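Local coordinates for protein superoxide dismutase [Mn/Fe] (Aeropyrum pernix, PDB 3AK2) that catalyses the dismutation of superoxide to dioxygen and hydrogen peroxide, working with either manganese or iron and here holding manganese, at residues Y7-L12 against L30-H35; I77-F82 against E148-L153; P160-D165 against E184-V189. All blocks are in the same frame, centred on the assembly; numbering follows the deposited sequence.

Each of the three contacts holds one ligand of the same manganese site. Contact 1 is a surface contact. It ties the N-terminal loop to helix 25-54 through a histidine held between two leucines, with one straight hydrogen bond. Contacts 2 and 3 are buried. Contact 2 brings helix 62-82 of the alpha-hairpin region to a loop of the C-terminal region, and its chemistry is that of two histidines near the metal-bound water. Contact 3 stays within the C-terminal region and is largely apolar, with a tryptophan against strand 159-165 and one bridging water. His31, His79 and Asp165, one from each contact, bind the metal, and His169 completes the protein ligands.

Contact 1. Residues Y7-L12 against L30-H35; sequences YELPPL and LHHQKH. With MN (manganese (II) ion), chain E; EDO (1,2-ethanediol), chain J; EDO (1,2-ethanediol), chain G; EDO (1,2-ethanediol), chain I.
His32 and Pro10 join the N-terminal loop to the first long helix of the alpha-hairpin domain of iron/manganese superoxide dismutases. The side chain of His32 carries the contact. From CB the ring swings out with CG anti to the backbone N (chi1 -178°), which puts it between Leu9 and Leu12. CG and CD2 lie under Leu12, and the CD2 atoms of Leu12 and His32 are 3.6 Å apart. ND1 is hydrogen-bonded to Tyr16 OH. CE1 has O2 of a 1,2-ethanediol, probably from the crystallisation liquor, at the ring edge, 3.5 Å away. NE2, at the tip, donates to Pro10 O at 2.7 Å. The bond is nearly straight (174°) and lies in both the ring plane and the carbonyl plane. Both ring nitrogens therefore have a partner, which fixes the rotation of the ring.

The two faces are covered by leucines. Leu12 CG sits over the centre of one face, 4.0 Å from the centroid of the His32 ring. Leu9 CD2 covers the opposite face nearer its rim, 4.1 Å from the same centroid. Both are CH-pi contacts. With an alanine here in place of His32, Pro10 O would probably lose its donor, and a gap would open between Leu9 and Leu12.

The preceding residue, His31, binds the manganese through NE2. Near the helix, Leu9 CD1 also comes to 3.9 Å from the backbone O of His32.

Contact 2. Residues I77-F82 against E148-L153; sequences IMHTIF and EKHNVL. With MN (manganese (II) ion), chain E; EDO (1,2-ethanediol), chain F.
The CA atoms of Met78 and His150 are the nearest pair across the segments, 7.3 Å apart, where the end of helix 62-82 faces the loop after strand 141-148. That loop begins with a classic beta bulge, Asn151 and Val152 both facing Glu148. No hydrogen bond crosses directly between the segments.

The contact rests on two histidine rings. His79 binds the manganese through NE2 at 2.2 Å. Its ND1 donates to Gly75 O one turn back, so the ring is held at both nitrogens. His150 reaches in from the loop with CG anti to the carbonyl carbon (chi1 -60°). Its NE2 comes to the edge of the His79 ring, near that ring's plane, 3.7 Å from His79 CE1. The ring planes stand at 77° and the centroids are 5.6 Å apart, an oblique pairing. Met78 adds a loose contact, its CG 4.4 Å from His150 O.

Around them, Trp167 stacks on His150 and Tyr39 meets it edge to face. Asn151 and Leu153 make backbone hydrogen bonds to a neighbouring subunit, so this loop also lies at a subunit interface.

Water 1, bound to the manganese at 2.1 Å, lies at the edge of the His150 ring, in its plane. Its hydrogen bond to His150 NE2 is long and weak at 3.3 Å. His150 therefore lies in the second shell, and may influence the metal-bound water without binding the metal.

Contact 3. Residues P160-D165 against E184-V189; sequences PILVID and ENWWNV. With MN (manganese (II) ion), chain E.
In the C-terminal domain of the iron/manganese superoxide dismutase fold, Trp186 near the end of helix 179-186 packs on Ile164 of strand 159-165, which also carries the metal ligand Asp165. Trp186 is the main side chain. Its CG is anti to the backbone N (chi1 169°), and the indole extends to the strand.

Ile164 lies over one face of the indole. Its CG1 is 3.7 Å from the centroid of the five-membered ring of Trp186, only 7° off the normal, a CH-pi contact. The tip continues over the ring fusion, with Ile164 CD1 3.5 Å from Trp186 CD2. Leu162 comes instead to the edge of the six-membered ring, where its CD1 is 3.7 Å from Trp186 CZ2. Phe82 of helix 62-82 also touches Trp186.

Asp165 is the next residue after Ile164, and its side chain leads away from the tryptophan. OD2 binds the manganese at 2.0 Å, and OD1 accepts a hydrogen bond from Trp167 N. The packed residue Ile164 thus directly precedes a metal ligand in the chain.

The polar atom of the indole is bridged to the strand by water 2. This water accepts from Trp186 NE1 at 3.0 Å and donates to Val163 O at 2.8 Å.

Contact 1. Residues Y7-L12 against L30-H35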
loop_
_atom_site.group_PDB
_atom_site.type_symbol
_atom_site.label_atom_id
_atom_site.label_comp_id
_atom_site.label_asym_id
_atom_site.label_seq_id
_atom_site.Cartn_x
_atom_site.Cartn_y
_atom_site.Cartn_z
ATOM N N TYR A 7 -9.490 9.403 22.194
ATOM C CA TYR A 7 -8.743 8.198 22.528
ATOM C C TYR A 7 -7.765 8.528 23.642
ATOM O O TYR A 7 -7.320 9.670 23.775
ATOM C CB TYR A 7 -8.025 7.649 21.288
ATOM C CG TYR A 7 -9.006 7.363 20.183
ATOM C CD1 TYR A 7 -9.086 8.186 19.064
ATOM C CD2 TYR A 7 -9.902 6.300 20.287
ATOM C CE1 TYR A 7 -10.014 7.939 18.063
ATOM C CE2 TYR A 7 -10.837 6.055 19.297
ATOM C CZ TYR A 7 -10.890 6.877 18.190
ATOM O OH TYR A 7 -11.813 6.643 17.200
ATOM N N GLU A 8 -7.461 7.527 24.459
ATOM C CA GLU A 8 -6.543 7.688 25.584
ATOM C C GLU A 8 -5.540 6.554 25.588
ATOM O O GLU A 8 -5.866 5.423 25.216
ATOM C CB GLU A 8 -7.292 7.669 26.918
ATOM C CG GLU A 8 -8.457 8.630 27.041
ATOM C CD GLU A 8 -9.347 8.275 28.212
ATOM O OE1 GLU A 8 -10.469 7.774 27.978
ATOM O OE2 GLU A 8 -8.912 8.471 29.365
ATOM N N LEU A 9 -4.324 6.861 26.026
ATOM C CA LEU A 9 -3.296 5.849 26.219
ATOM C C LEU A 9 -3.607 5.015 27.462
ATOM O O LEU A 9 -3.655 5.554 28.570
ATOM C CB LEU A 9 -1.925 6.511 26.375
ATOM C CG LEU A 9 -0.733 5.560 26.499
ATOM C CD1 LEU A 9 -0.473 4.888 25.169
ATOM C CD2 LEU A 9 0.509 6.304 26.978
ATOM N N PRO A 10 -3.826 3.699 27.286
ATOM C CA PRO A 10 -4.050 2.877 28.472
ATOM C C PRO A 10 -2.736 2.612 29.201
ATOM O O PRO A 10 -1.674 2.630 28.573
ATOM C CB PRO A 10 -4.597 1.573 27.892
ATOM C CG PRO A 10 -3.967 1.477 26.546
ATOM C CD PRO A 10 -3.877 2.901 26.044
ATOM N N PRO A 11 -2.795 2.365 30.523
ATOM C CA PRO A 11 -1.585 1.893 31.190
ATOM C C PRO A 11 -1.304 0.462 30.751
ATOM O O PRO A 11 -2.210 -0.217 30.256
ATOM C CB PRO A 11 -1.976 1.912 32.670
ATOM C CG PRO A 11 -3.457 1.713 32.663
ATOM C CD PRO A 11 -3.936 2.466 31.453
ATOM N N LEU A 12 -0.066 0.010 30.920
ATOM C CA LEU A 12 0.242 -1.405 30.738
ATOM C C LEU A 12 -0.386 -2.215 31.875
ATOM O O LEU A 12 -0.650 -1.670 32.948
ATOM C CB LEU A 12 1.754 -1.639 30.693
ATOM C CG LEU A 12 2.550 -0.981 29.568
ATOM C CD1 LEU A 12 3.990 -1.428 29.636
ATOM C CD2 LEU A 12 1.958 -1.304 28.208
ATOM N N LEU A 30 9.850 2.800 25.948
ATOM C CA LEU A 30 9.778 3.596 24.723
ATOM C C LEU A 30 8.547 3.233 23.906
ATOM O O LEU A 30 7.886 4.099 23.343
ATOM C CB LEU A 30 11.027 3.390 23.865
ATOM C CG LEU A 30 12.354 3.926 24.398
ATOM C CD1 LEU A 30 13.499 3.340 23.595
ATOM C CD2 LEU A 30 12.388 5.448 24.336
ATOM N N HIS A 31 8.249 1.944 23.844
ATOM C CA HIS A 31 7.171 1.450 23.004
ATOM C C HIS A 31 5.833 2.030 23.450
ATOM O O HIS A 31 5.005 2.440 22.630
ATOM C CB HIS A 31 7.131 -0.070 23.077
ATOM C CG HIS A 31 6.441 -0.711 21.917
ATOM N ND1 HIS A 31 6.402 -2.077 21.741
ATOM C CD2 HIS A 31 5.776 -0.175 20.867
ATOM C CE1 HIS A 31 5.728 -2.356 20.640
ATOM N NE2 HIS A 31 5.345 -1.219 20.086
ATOM N N HIS A 32 5.647 2.076 24.763
ATOM C CA HIS A 32 4.421 2.556 25.364
ATOM C C HIS A 32 4.372 4.080 25.372
ATOM O O HIS A 32 3.416 4.682 24.872
ATOM C CB HIS A 32 4.329 2.005 26.787
ATOM C CG HIS A 32 3.083 2.386 27.516
ATOM N ND1 HIS A 32 3.103 3.062 28.716
ATOM C CD2 HIS A 32 1.777 2.175 27.223
ATOM C CE1 HIS A 32 1.864 3.252 29.132
ATOM N NE2 HIS A 32 1.041 2.724 28.245
ATOM N N GLN A 33 5.413 4.695 25.933
ATOM C CA GLN A 33 5.437 6.140 26.173
ATOM C C GLN A 33 5.649 6.974 24.922
ATOM O O GLN A 33 5.171 8.107 24.844
ATOM C CB GLN A 33 6.504 6.507 27.211
ATOM C CG GLN A 33 6.247 5.908 28.585
ATOM C CD GLN A 33 7.199 6.412 29.658
ATOM O OE1 GLN A 33 6.943 6.238 30.851
ATOM N NE2 GLN A 33 8.301 7.027 29.245
ATOM N N LYS A 34 6.380 6.429 23.955
ATOM C CA LYS A 34 6.670 7.174 22.737
ATOM C C LYS A 34 5.774 6.726 21.591
ATOM O O LYS A 34 4.975 7.511 21.083
ATOM C CB LYS A 34 8.159 7.078 22.371
ATOM C CG LYS A 34 9.112 7.601 23.454
ATOM C CD LYS A 34 8.935 9.102 23.683
ATOM C CE LYS A 34 10.036 9.680 24.564
ATOM N NZ LYS A 34 9.819 9.371 26.000
ATOM N N HIS A 35 5.869 5.458 21.213
ATOM C CA HIS A 35 5.156 4.986 20.028
ATOM C C HIS A 35 3.642 4.913 20.212
ATOM O O HIS A 35 2.897 5.542 19.464
ATOM C CB HIS A 35 5.738 3.665 19.529
ATOM C CG HIS A 35 7.176 3.770 19.139
ATOM N ND1 HIS A 35 7.581 4.368 17.965
ATOM C CD2 HIS A 35 8.308 3.395 19.780
ATOM C CE1 HIS A 35 8.900 4.339 17.891
ATOM N NE2 HIS A 35 9.365 3.756 18.981
HETATM MN MN MN E . 4.619 -0.965 18.034
HETATM C C1 EDO J . -0.793 5.412 30.456
HETATM O O1 EDO J . -1.608 6.590 30.406
HETATM C C2 EDO J . 0.344 5.617 31.452
HETATM O O2 EDO J . 0.580 4.401 32.171
HETATM C C1 EDO G . 3.110 1.664 32.346
HETATM O O1 EDO G . 1.704 1.537 32.557
HETATM C C2 EDO G . 3.857 0.661 33.213
HETATM O O2 EDO G . 3.920 1.167 34.550
HETATM C C1 EDO I . 7.499 8.218 18.715
HETATM O O1 EDO I . 8.376 9.349 18.780
HETATM C C2 EDO I . 6.871 8.156 17.324
HETATM O O2 EDO I . 6.439 6.816 17.055
HETATM O O HOH W 1 3.937 -1.040 16.028
#

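Contact 2. Residues I77-F82 against E148-L153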
loop_
_atom_site.group_PDB
_atom_site.type_symbol
_atom_site.label_atom_id
_atom_site.label_comp_id
_atom_site.label_asym_id
_atom_site.label_seq_id
_atom_site.Cartn_x
_atom_site.Cartn_y
_atom_site.Cartn_z
ATOM N N ILE A 77 -5.487 0.858 18.388
ATOM C CA ILE A 77 -6.185 -0.375 18.743
ATOM C C ILE A 77 -5.265 -1.602 18.746
ATOM O O ILE A 77 -5.385 -2.459 19.618
ATOM C CB ILE A 77 -7.459 -0.592 17.906
ATOM C CG1 ILE A 77 -8.357 -1.620 18.605
ATOM C CG2 ILE A 77 -7.131 -0.948 16.447
ATOM C CD1 ILE A 77 -9.728 -1.744 18.004
ATOM N N MET A 78 -4.331 -1.674 17.799
ATOM C CA MET A 78 -3.418 -2.814 17.744
ATOM C C MET A 78 -2.539 -2.889 18.990
ATOM O O MET A 78 -2.361 -3.969 19.553
ATOM C CB MET A 78 -2.569 -2.814 16.466
ATOM C CG MET A 78 -3.366 -2.937 15.165
ATOM S SD MET A 78 -4.242 -4.508 14.969
ATOM C CE MET A 78 -2.872 -5.614 14.588
ATOM N N HIS A 79 -2.009 -1.753 19.446
ATOM C CA HIS A 79 -1.211 -1.759 20.682
ATOM C C HIS A 79 -2.068 -2.033 21.914
ATOM O O HIS A 79 -1.618 -2.687 22.853
ATOM C CB HIS A 79 -0.406 -0.466 20.841
ATOM C CG HIS A 79 0.727 -0.345 19.871
ATOM N ND1 HIS A 79 0.548 0.090 18.575
ATOM C CD2 HIS A 79 2.048 -0.621 19.996
ATOM C CE1 HIS A 79 1.709 0.078 17.945
ATOM N NE2 HIS A 79 2.637 -0.348 18.784
ATOM N N THR A 80 -3.304 -1.543 21.900
ATOM C CA THR A 80 -4.251 -1.785 22.987
ATOM C C THR A 80 -4.514 -3.281 23.183
ATOM O O THR A 80 -4.683 -3.734 24.315
ATOM C CB THR A 80 -5.562 -1.006 22.740
ATOM O OG1 THR A 80 -5.293 0.399 22.818
ATOM C CG2 THR A 80 -6.649 -1.368 23.754
ATOM N N ILE A 81 -4.527 -4.040 22.092
ATOM C CA ILE A 81 -4.666 -5.496 22.167
ATOM C C ILE A 81 -3.324 -6.149 22.534
ATOM O O ILE A 81 -3.276 -7.080 23.346
ATOM C CB ILE A 81 -5.219 -6.070 20.841
ATOM C CG1 ILE A 81 -6.598 -5.469 20.538
ATOM C CG2 ILE A 81 -5.275 -7.598 20.892
ATOM C CD1 ILE A 81 -7.112 -5.758 19.139
ATOM N N PHE A 82 -2.238 -5.634 21.957
ATOM C CA PHE A 82 -0.887 -6.171 22.152
ATOM C C PHE A 82 -0.468 -6.287 23.624
ATOM O O PHE A 82 0.045 -7.330 24.041
ATOM C CB PHE A 82 0.112 -5.314 21.363
ATOM C CG PHE A 82 1.536 -5.814 21.388
ATOM C CD1 PHE A 82 1.858 -7.092 20.947
ATOM C CD2 PHE A 82 2.565 -4.974 21.814
ATOM C CE1 PHE A 82 3.187 -7.538 20.960
ATOM C CE2 PHE A 82 3.891 -5.403 21.820
ATOM C CZ PHE A 82 4.202 -6.688 21.396
ATOM N N GLU A 148 0.527 -4.990 7.422
ATOM C CA GLU A 148 1.669 -4.100 7.198
ATOM C C GLU A 148 1.335 -2.717 7.753
ATOM O O GLU A 148 0.165 -2.326 7.783
ATOM C CB GLU A 148 2.035 -4.047 5.711
ATOM C CG GLU A 148 2.677 -5.345 5.224
ATOM C CD GLU A 148 3.054 -5.343 3.751
ATOM O OE1 GLU A 148 3.189 -6.452 3.192
ATOM O OE2 GLU A 148 3.214 -4.251 3.151
ATOM N N LYS A 149 2.352 -1.977 8.197
ATOM C CA LYS A 149 2.126 -0.790 9.026
ATOM C C LYS A 149 1.130 -1.177 10.122
ATOM O O LYS A 149 1.354 -2.168 10.811
ATOM C CB LYS A 149 1.657 0.419 8.199
ATOM C CG LYS A 149 2.713 0.943 7.216
ATOM C CD LYS A 149 2.462 2.389 6.770
ATOM C CE LYS A 149 1.227 2.548 5.912
ATOM N NZ LYS A 149 1.197 3.949 5.410
ATOM N N HIS A 150 0.041 -0.424 10.270
ATOM C CA HIS A 150 -1.054 -0.816 11.161
ATOM C C HIS A 150 -2.336 -1.087 10.410
ATOM O O HIS A 150 -3.297 -1.604 10.984
ATOM C CB HIS A 150 -1.329 0.286 12.170
ATOM C CG HIS A 150 -0.156 0.611 13.020
ATOM N ND1 HIS A 150 0.305 1.895 13.213
ATOM C CD2 HIS A 150 0.665 -0.198 13.725
ATOM C CE1 HIS A 150 1.363 1.859 14.006
ATOM N NE2 HIS A 150 1.601 0.601 14.328
ATOM N N ASN A 151 -2.348 -0.738 9.127
ATOM C CA ASN A 151 -3.595 -0.500 8.403
ATOM C C ASN A 151 -3.473 -0.877 6.938
ATOM O O ASN A 151 -4.101 -0.262 6.085
ATOM C CB ASN A 151 -3.990 0.978 8.525
ATOM C CG ASN A 151 -2.966 1.912 7.894
ATOM O OD1 ASN A 151 -1.771 1.599 7.819
ATOM N ND2 ASN A 151 -3.429 3.068 7.449
ATOM N N VAL A 152 -2.641 -1.871 6.645
ATOM C CA VAL A 152 -2.499 -2.394 5.294
ATOM C C VAL A 152 -2.603 -3.909 5.411
ATOM O O VAL A 152 -1.932 -4.523 6.246
ATOM C CB VAL A 152 -1.155 -1.966 4.646
ATOM C CG1 VAL A 152 -1.003 -2.552 3.238
ATOM C CG2 VAL A 152 -1.030 -0.434 4.606
ATOM N N LEU A 153 -3.467 -4.494 4.586
ATOM C CA LEU A 153 -3.812 -5.931 4.600
ATOM C C LEU A 153 -4.834 -6.303 5.664
ATOM O O LEU A 153 -5.381 -7.406 5.622
ATOM C CB LEU A 153 -2.589 -6.857 4.716
ATOM C CG LEU A 153 -1.433 -6.661 3.734
ATOM C CD1 LEU A 153 -0.326 -7.672 4.008
ATOM C CD2 LEU A 153 -1.891 -6.739 2.288
HETATM MN MN MN E . 4.619 -0.965 18.034
HETATM C C1 EDO F . 3.732 0.499 3.071
HETATM O O1 EDO F . 3.984 1.484 4.078
HETATM C C2 EDO F . 3.000 -0.681 3.695
HETATM O O2 EDO F . 3.958 -1.684 4.048
HETATM O O HOH W 1 3.937 -1.040 16.028
#

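Contact 3. Residues P160-D165 against E184-V189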
loop_
_atom_site.group_PDB
_atom_site.type_symbol
_atom_site.label_atom_id
_atom_site.label_comp_id
_atom_site.label_asym_id
_atom_site.label_seq_id
_atom_site.Cartn_x
_atom_site.Cartn_y
_atom_site.Cartn_z
ATOM N N PRO A 160 -9.119 -9.356 15.683
ATOM C CA PRO A 160 -7.853 -9.813 16.261
ATOM C C PRO A 160 -8.016 -10.240 17.716
ATOM O O PRO A 160 -8.562 -9.487 18.527
ATOM C CB PRO A 160 -6.945 -8.575 16.160
ATOM C CG PRO A 160 -7.559 -7.733 15.098
ATOM C CD PRO A 160 -9.041 -7.948 15.252
ATOM N N ILE A 161 -7.574 -11.457 18.026
ATOM C CA ILE A 161 -7.581 -11.940 19.412
ATOM C C ILE A 161 -6.173 -12.123 19.983
ATOM O O ILE A 161 -5.989 -12.137 21.205
ATOM C CB ILE A 161 -8.444 -13.222 19.605
ATOM C CG1 ILE A 161 -7.874 -14.420 18.829
ATOM C CG2 ILE A 161 -9.900 -12.939 19.231
ATOM C CD1 ILE A 161 -8.504 -15.766 19.204
ATOM N N LEU A 162 -5.192 -12.260 19.094
ATOM C CA LEU A 162 -3.789 -12.340 19.474
ATOM C C LEU A 162 -2.947 -11.693 18.385
ATOM O O LEU A 162 -3.042 -12.062 17.217
ATOM C CB LEU A 162 -3.355 -13.794 19.693
ATOM C CG LEU A 162 -1.867 -14.011 19.996
ATOM C CD1 LEU A 162 -1.425 -13.314 21.283
ATOM C CD2 LEU A 162 -1.554 -15.493 20.073
ATOM N N VAL A 163 -2.121 -10.728 18.780
ATOM C CA VAL A 163 -1.283 -10.002 17.830
ATOM C C VAL A 163 0.157 -9.957 18.319
ATOM O O VAL A 163 0.409 -9.911 19.529
ATOM C CB VAL A 163 -1.802 -8.547 17.551
ATOM C CG1 VAL A 163 -3.256 -8.557 17.075
ATOM C CG2 VAL A 163 -1.645 -7.646 18.771
ATOM N N ILE A 164 1.095 -9.994 17.378
ATOM C CA ILE A 164 2.500 -9.744 17.685
ATOM C C ILE A 164 2.987 -8.573 16.841
ATOM O O ILE A 164 2.820 -8.555 15.622
ATOM C CB ILE A 164 3.411 -10.992 17.501
ATOM C CG1 ILE A 164 4.852 -10.660 17.924
ATOM C CG2 ILE A 164 3.349 -11.512 16.070
ATOM C CD1 ILE A 164 5.863 -11.797 17.772
ATOM N N ASP A 165 3.580 -7.596 17.510
ATOM C CA ASP A 165 4.142 -6.428 16.856
ATOM C C ASP A 165 5.522 -6.786 16.325
ATOM O O ASP A 165 6.406 -7.169 17.106
ATOM C CB ASP A 165 4.250 -5.303 17.881
ATOM C CG ASP A 165 4.588 -3.961 17.267
ATOM O OD1 ASP A 165 4.788 -3.856 16.034
ATOM O OD2 ASP A 165 4.637 -2.998 18.048
ATOM N N GLU A 184 10.410 -15.983 18.347
ATOM C CA GLU A 184 10.537 -17.225 19.106
ATOM C C GLU A 184 10.428 -16.981 20.613
ATOM O O GLU A 184 9.751 -17.726 21.327
ATOM C CB GLU A 184 11.851 -17.937 18.765
ATOM C CG GLU A 184 11.892 -18.546 17.361
ATOM C CD GLU A 184 10.843 -19.630 17.145
ATOM O OE1 GLU A 184 10.577 -20.413 18.084
ATOM O OE2 GLU A 184 10.291 -19.704 16.029
ATOM N N ASN A 185 11.083 -15.924 21.080
ATOM C CA ASN A 185 11.064 -15.565 22.495
ATOM C C ASN A 185 9.721 -15.023 22.981
ATOM O O ASN A 185 9.338 -15.236 24.132
ATOM C CB ASN A 185 12.188 -14.579 22.809
ATOM C CG ASN A 185 13.496 -15.275 23.109
ATOM O OD1 ASN A 185 13.681 -15.821 24.195
ATOM N ND2 ASN A 185 14.414 -15.256 22.150
ATOM N N TRP A 186 9.005 -14.340 22.093
ATOM C CA TRP A 186 7.713 -13.734 22.422
ATOM C C TRP A 186 6.684 -14.750 22.929
ATOM O O TRP A 186 5.855 -14.425 23.780
ATOM C CB TRP A 186 7.188 -12.963 21.206
ATOM C CG TRP A 186 5.765 -12.490 21.288
ATOM C CD1 TRP A 186 5.313 -11.336 21.863
ATOM C CD2 TRP A 186 4.618 -13.149 20.743
ATOM N NE1 TRP A 186 3.949 -11.242 21.715
ATOM C CE2 TRP A 186 3.496 -12.340 21.032
ATOM C CE3 TRP A 186 4.428 -14.345 20.039
ATOM C CZ2 TRP A 186 2.201 -12.691 20.640
ATOM C CZ3 TRP A 186 3.142 -14.692 19.650
ATOM C CH2 TRP A 186 2.045 -13.864 19.949
ATOM N N TRP A 187 6.756 -15.985 22.436
ATOM C CA TRP A 187 5.846 -17.036 22.892
ATOM C C TRP A 187 5.876 -17.237 24.407
ATOM O O TRP A 187 4.875 -17.628 25.001
ATOM C CB TRP A 187 6.142 -18.357 22.183
ATOM C CG TRP A 187 5.817 -18.302 20.732
ATOM C CD1 TRP A 187 6.696 -18.148 19.700
ATOM C CD2 TRP A 187 4.514 -18.367 20.145
ATOM N NE1 TRP A 187 6.021 -18.120 18.502
ATOM C CE2 TRP A 187 4.681 -18.258 18.747
ATOM C CE3 TRP A 187 3.220 -18.515 20.664
ATOM C CZ2 TRP A 187 3.599 -18.287 17.859
ATOM C CZ3 TRP A 187 2.146 -18.545 19.781
ATOM C CH2 TRP A 187 2.346 -18.436 18.393
ATOM N N ASN A 188 7.017 -16.942 25.022
ATOM C CA ASN A 188 7.184 -17.120 26.465
ATOM C C ASN A 188 6.435 -16.108 27.325
ATOM O O ASN A 188 6.355 -16.268 28.547
ATOM C CB ASN A 188 8.668 -17.127 26.819
ATOM C CG ASN A 188 9.401 -18.282 26.185
ATOM O OD1 ASN A 188 9.132 -19.444 26.493
ATOM N ND2 ASN A 188 10.327 -17.974 25.287
ATOM N N VAL A 189 5.879 -15.075 26.690
ATOM C CA VAL A 189 5.089 -14.072 27.411
ATOM C C VAL A 189 3.634 -13.945 26.927
ATOM O O VAL A 189 2.909 -13.060 27.373
ATOM C CB VAL A 189 5.777 -12.667 27.431
ATOM C CG1 VAL A 189 7.125 -12.724 28.151
ATOM C CG2 VAL A 189 5.932 -12.097 26.018
HETATM MN MN MN E . 4.619 -0.965 18.034
HETATM O O HOH W 2 1.260 -9.908 22.226
HETATM O O HOH W 1 3.937 -1.040 16.028
#